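Local coordinates for initiator protein NS1 (Murine minute virus, PDB 4R94), which nicks the viral replication origin with its N-terminal nuclease domain, the part present here, and acts as a helicase in initiating viral DNA replication, at residues 44-50 / 85-90. Residues are numbered along the deposited sequence; the frame is centred on the assembly and turned at random.
Sequences WNSYKKE and KQVFIF
Gln86 (chi1 t, chi2 p) reaches from helix 81-104 across the backbone of Tyr47, an example of how one buried amide can pin an irregular loop to a helix. Its OE1 accepts a hydrogen bond from Tyr47 N at 2.9 Å, while its NE2 donates to Tyr47 O, also at 2.9 Å, so the carboxamide satisfies both polar backbone atoms of one residue. Segment 44-50 is irregular: Tyr47 (phi/psi -130/52) sits among residues near -100/+30 (Asn45, Ser46, Lys48), and Lys49 and Glu50 are extended. The closest CA atoms across the pair are those of Lys48 and Gln86, 5.9 Å apart. Within the loop, Lys48 NZ donates a hydrogen bond to Asn45 O (2.9 Å). Phe90 (chi1 m) turns its edge to the loop, with CZ 3.4 Å from Trp44 O and 3.8 Å from Tyr47 CD2, while Trp44, chi1 p, brings CZ3 to 3.7 Å from Gln86 CG. Ile89 CD1 packs 3.6 Å from Lys48 CA and 3.9 Å from Glu50 CG. Glu50 OE2 makes a salt bridge to Lys85 NZ (3.4 Å); Glu50 OE1 accepts a hydrogen bond from Gln60 NE2. Phe90 stacks on Trp126, and Trp44 meets Trp120 edge-to-face, each next in sequence to a magnesium ligand, His127 or Glu119. This joins loop and helix to the metal-bearing antiparallel sheet of the HUH-type nuclease fold of rolling-circle Rep proteins.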
ATOM      1  N   TRP A  44     -14.465  -4.372  -4.498  1.00 23.53           N
ATOM      2  CA  TRP A  44     -13.135  -4.089  -3.964  1.00 22.32           C
ATOM      3  C   TRP A  44     -12.527  -5.339  -3.339  1.00 23.85           C
ATOM      4  O   TRP A  44     -11.294  -5.509  -3.329  1.00 21.98           O
ATOM      5  CB  TRP A  44     -13.200  -2.956  -2.946  1.00 24.16           C
ATOM      6  CG  TRP A  44     -13.577  -3.392  -1.562  1.00 22.31           C
ATOM      7  CD1 TRP A  44     -14.839  -3.449  -1.031  1.00 23.60           C
ATOM      8  CD2 TRP A  44     -12.686  -3.807  -0.522  1.00 23.79           C
ATOM      9  NE1 TRP A  44     -14.783  -3.895   0.266  1.00 27.99           N
ATOM     10  CE2 TRP A  44     -13.472  -4.115   0.607  1.00 26.76           C
ATOM     11  CE3 TRP A  44     -11.297  -3.961  -0.437  1.00 21.20           C
ATOM     12  CZ2 TRP A  44     -12.917  -4.568   1.803  1.00 22.79           C
ATOM     13  CZ3 TRP A  44     -10.750  -4.400   0.749  1.00 23.60           C
ATOM     14  CH2 TRP A  44     -11.556  -4.709   1.853  1.00 24.43           C
ATOM     15  N   ASN A  45     -13.392  -6.214  -2.827  1.00 21.07           N
ATOM     16  CA  ASN A  45     -12.956  -7.393  -2.104  1.00 21.66           C
ATOM     17  C   ASN A  45     -13.247  -8.682  -2.869  1.00 23.91           C
ATOM     18  O   ASN A  45     -13.511  -9.718  -2.274  1.00 23.74           O
ATOM     19  CB  ASN A  45     -13.603  -7.430  -0.712  1.00 23.51           C
ATOM     20  CG  ASN A  45     -15.127  -7.380  -0.763  1.00 26.99           C
ATOM     21  OD1 ASN A  45     -15.733  -7.519  -1.825  1.00 26.36           O
ATOM     22  ND2 ASN A  45     -15.751  -7.209   0.401  1.00 30.72           N
ATOM     23  N   SER A  46     -13.187  -8.614  -4.196  1.00 21.53           N
ATOM     24  CA  SER A  46     -13.411  -9.796  -5.016  1.00 21.65           C
ATOM     25  C   SER A  46     -12.099 -10.418  -5.470  1.00 21.67           C
ATOM     26  O   SER A  46     -12.043 -11.024  -6.535  1.00 21.62           O
ATOM     27  CB  SER A  46     -14.262  -9.448  -6.243  1.00 28.39           C
ATOM     28  OG  SER A  46     -15.558  -9.022  -5.863  1.00 26.23           O
ATOM     29  N   TYR A  47     -11.059 -10.286  -4.650  1.00 20.65           N
ATOM     30  CA  TYR A  47      -9.720 -10.757  -5.013  1.00 18.82           C
ATOM     31  C   TYR A  47      -9.126 -11.621  -3.908  1.00 21.07           C
ATOM     32  O   TYR A  47      -8.001 -11.393  -3.448  1.00 19.40           O
ATOM     33  CB  TYR A  47      -8.816  -9.549  -5.311  1.00 19.98           C
ATOM     34  CG  TYR A  47      -9.359  -8.671  -6.413  1.00 19.60           C
ATOM     35  CD1 TYR A  47      -9.083  -8.953  -7.751  1.00 19.72           C
ATOM     36  CD2 TYR A  47     -10.160  -7.573  -6.125  1.00 19.58           C
ATOM     37  CE1 TYR A  47      -9.582  -8.164  -8.774  1.00 19.41           C
ATOM     38  CE2 TYR A  47     -10.658  -6.762  -7.143  1.00 23.34           C
ATOM     39  CZ  TYR A  47     -10.365  -7.067  -8.466  1.00 20.81           C
ATOM     40  OH  TYR A  47     -10.854  -6.271  -9.486  1.00 22.80           O
ATOM     41  N   LYS A  48      -9.884 -12.628  -3.486  1.00 21.70           N
ATOM     42  CA  LYS A  48      -9.531 -13.350  -2.275  1.00 21.53           C
ATOM     43  C   LYS A  48      -8.954 -14.740  -2.534  1.00 24.36           C
ATOM     44  O   LYS A  48      -8.910 -15.566  -1.624  1.00 27.05           O
ATOM     45  CB  LYS A  48     -10.758 -13.438  -1.354  1.00 22.96           C
ATOM     46  CG  LYS A  48     -11.242 -12.054  -0.897  1.00 23.21           C
ATOM     47  CD  LYS A  48     -12.373 -12.125   0.128  1.00 27.53           C
ATOM     48  CE  LYS A  48     -13.522 -12.997  -0.354  1.00 31.20           C
ATOM     49  NZ  LYS A  48     -14.210 -12.471  -1.571  1.00 28.56           N
ATOM     50  N   LYS A  49      -8.492 -15.003  -3.752  1.00 23.25           N
ATOM     51  CA  LYS A  49      -7.675 -16.199  -3.960  1.00 21.67           C
ATOM     52  C   LYS A  49      -6.361 -16.044  -3.210  1.00 26.82           C
ATOM     53  O   LYS A  49      -5.718 -14.981  -3.252  1.00 30.93           O
ATOM     54  CB  LYS A  49      -7.403 -16.447  -5.446  1.00 22.99           C
ATOM     55  CG  LYS A  49      -8.592 -16.881  -6.254  1.00 27.75           C
ATOM     56  CD  LYS A  49      -8.126 -17.420  -7.603  1.00 26.44           C
ATOM     57  CE  LYS A  49      -9.268 -18.027  -8.395  1.00 33.28           C
ATOM     58  NZ  LYS A  49      -8.844 -18.414  -9.778  1.00 34.31           N
ATOM     59  N   GLU A  50      -5.970 -17.082  -2.481  1.00 28.89           N
ATOM     60  CA  GLU A  50      -4.647 -17.101  -1.885  1.00 30.43           C
ATOM     61  C   GLU A  50      -3.759 -17.934  -2.790  1.00 30.38           C
ATOM     62  O   GLU A  50      -3.849 -19.160  -2.822  1.00 31.98           O
ATOM     63  CB  GLU A  50      -4.687 -17.654  -0.460  1.00 33.98           C
ATOM     64  CG  GLU A  50      -5.365 -16.710   0.532  1.00 34.13           C
ATOM     65  CD  GLU A  50      -5.558 -17.347   1.896  1.00 39.26           C
ATOM     66  OE1 GLU A  50      -4.633 -17.269   2.731  1.00 36.82           O
ATOM     67  OE2 GLU A  50      -6.637 -17.934   2.127  1.00 51.43           O
ATOM     68  N   LYS A  85      -8.897 -10.299   5.687  1.00 22.31           N
ATOM     69  CA  LYS A  85      -8.298 -11.230   4.746  1.00 23.83           C
ATOM     70  C   LYS A  85      -7.918 -10.548   3.438  1.00 20.25           C
ATOM     71  O   LYS A  85      -6.823 -10.765   2.908  1.00 19.00           O
ATOM     72  CB  LYS A  85      -9.244 -12.384   4.456  1.00 24.50           C
ATOM     73  CG  LYS A  85      -8.562 -13.529   3.732  1.00 32.06           C
ATOM     74  CD  LYS A  85      -9.201 -14.845   4.110  1.00 40.56           C
ATOM     75  CE  LYS A  85      -8.240 -16.007   3.906  1.00 47.14           C
ATOM     76  NZ  LYS A  85      -7.185 -16.095   4.955  1.00 37.41           N
ATOM     77  N   GLN A  86      -8.819  -9.731   2.912  1.00 19.34           N
ATOM     78  CA  GLN A  86      -8.531  -9.095   1.633  1.00 19.62           C
ATOM     79  C   GLN A  86      -7.384  -8.104   1.767  1.00 19.10           C
ATOM     80  O   GLN A  86      -6.543  -8.000   0.855  1.00 17.85           O
ATOM     81  CB  GLN A  86      -9.776  -8.419   1.064  1.00 19.19           C
ATOM     82  CG  GLN A  86      -9.540  -7.722  -0.286  1.00 19.56           C
ATOM     83  CD  GLN A  86      -9.289  -8.711  -1.414  1.00 20.54           C
ATOM     84  OE1 GLN A  86     -10.226  -9.126  -2.098  1.00 19.35           O
ATOM     85  NE2 GLN A  86      -8.020  -9.101  -1.609  1.00 17.82           N
ATOM     86  N   VAL A  87      -7.339  -7.377   2.883  1.00 16.33           N
ATOM     87  CA  VAL A  87      -6.245  -6.409   3.087  1.00 16.82           C
ATOM     88  C   VAL A  87      -4.898  -7.145   3.185  1.00 18.02           C
ATOM     89  O   VAL A  87      -3.891  -6.683   2.633  1.00 18.32           O
ATOM     90  CB  VAL A  87      -6.474  -5.553   4.333  1.00 18.54           C
ATOM     91  CG1 VAL A  87      -5.216  -4.776   4.693  1.00 21.22           C
ATOM     92  CG2 VAL A  87      -7.638  -4.588   4.093  1.00 18.45           C
ATOM     93  N   PHE A  88      -4.881  -8.298   3.853  1.00 19.50           N
ATOM     94  CA  PHE A  88      -3.646  -9.085   3.954  1.00 17.56           C
ATOM     95  C   PHE A  88      -3.185  -9.562   2.578  1.00 17.68           C
ATOM     96  O   PHE A  88      -1.998  -9.487   2.239  1.00 17.74           O
ATOM     97  CB  PHE A  88      -3.826 -10.303   4.868  1.00 19.71           C
ATOM     98  CG  PHE A  88      -4.205  -9.952   6.272  1.00 21.05           C
ATOM     99  CD1 PHE A  88      -3.928  -8.688   6.785  1.00 21.72           C
ATOM    100  CD2 PHE A  88      -4.843 -10.882   7.076  1.00 24.18           C
ATOM    101  CE1 PHE A  88      -4.284  -8.365   8.082  1.00 27.29           C
ATOM    102  CE2 PHE A  88      -5.198 -10.563   8.377  1.00 24.83           C
ATOM    103  CZ  PHE A  88      -4.920  -9.309   8.875  1.00 28.52           C
ATOM    104  N   ILE A  89      -4.131 -10.066   1.792  1.00 15.91           N
ATOM    105  CA  ILE A  89      -3.838 -10.446   0.424  1.00 16.45           C
ATOM    106  C   ILE A  89      -3.315  -9.243  -0.367  1.00 14.94           C
ATOM    107  O   ILE A  89      -2.311  -9.357  -1.037  1.00 16.26           O
ATOM    108  CB  ILE A  89      -5.071 -11.046  -0.262  1.00 16.74           C
ATOM    109  CG1 ILE A  89      -5.364 -12.422   0.366  1.00 19.48           C
ATOM    110  CG2 ILE A  89      -4.842 -11.164  -1.772  1.00 17.79           C
ATOM    111  CD1 ILE A  89      -6.678 -13.039  -0.065  1.00 22.46           C
ATOM    112  N   PHE A  90      -3.981  -8.095  -0.288  1.00 16.40           N
ATOM    113  CA  PHE A  90      -3.505  -6.949  -1.067  1.00 15.76           C
ATOM    114  C   PHE A  90      -2.107  -6.512  -0.622  1.00 17.42           C
ATOM    115  O   PHE A  90      -1.297  -6.095  -1.449  1.00 16.47           O
ATOM    116  CB  PHE A  90      -4.477  -5.776  -0.966  1.00 14.00           C
ATOM    117  CG  PHE A  90      -5.700  -5.910  -1.824  1.00 15.36           C
ATOM    118  CD1 PHE A  90      -5.669  -6.614  -3.030  1.00 17.61           C
ATOM    119  CD2 PHE A  90      -6.890  -5.311  -1.431  1.00 18.50           C
ATOM    120  CE1 PHE A  90      -6.818  -6.722  -3.826  1.00 20.67           C
ATOM    121  CE2 PHE A  90      -8.021  -5.402  -2.231  1.00 19.06           C
ATOM    122  CZ  PHE A  90      -7.990  -6.109  -3.420  1.00 19.34           C
TER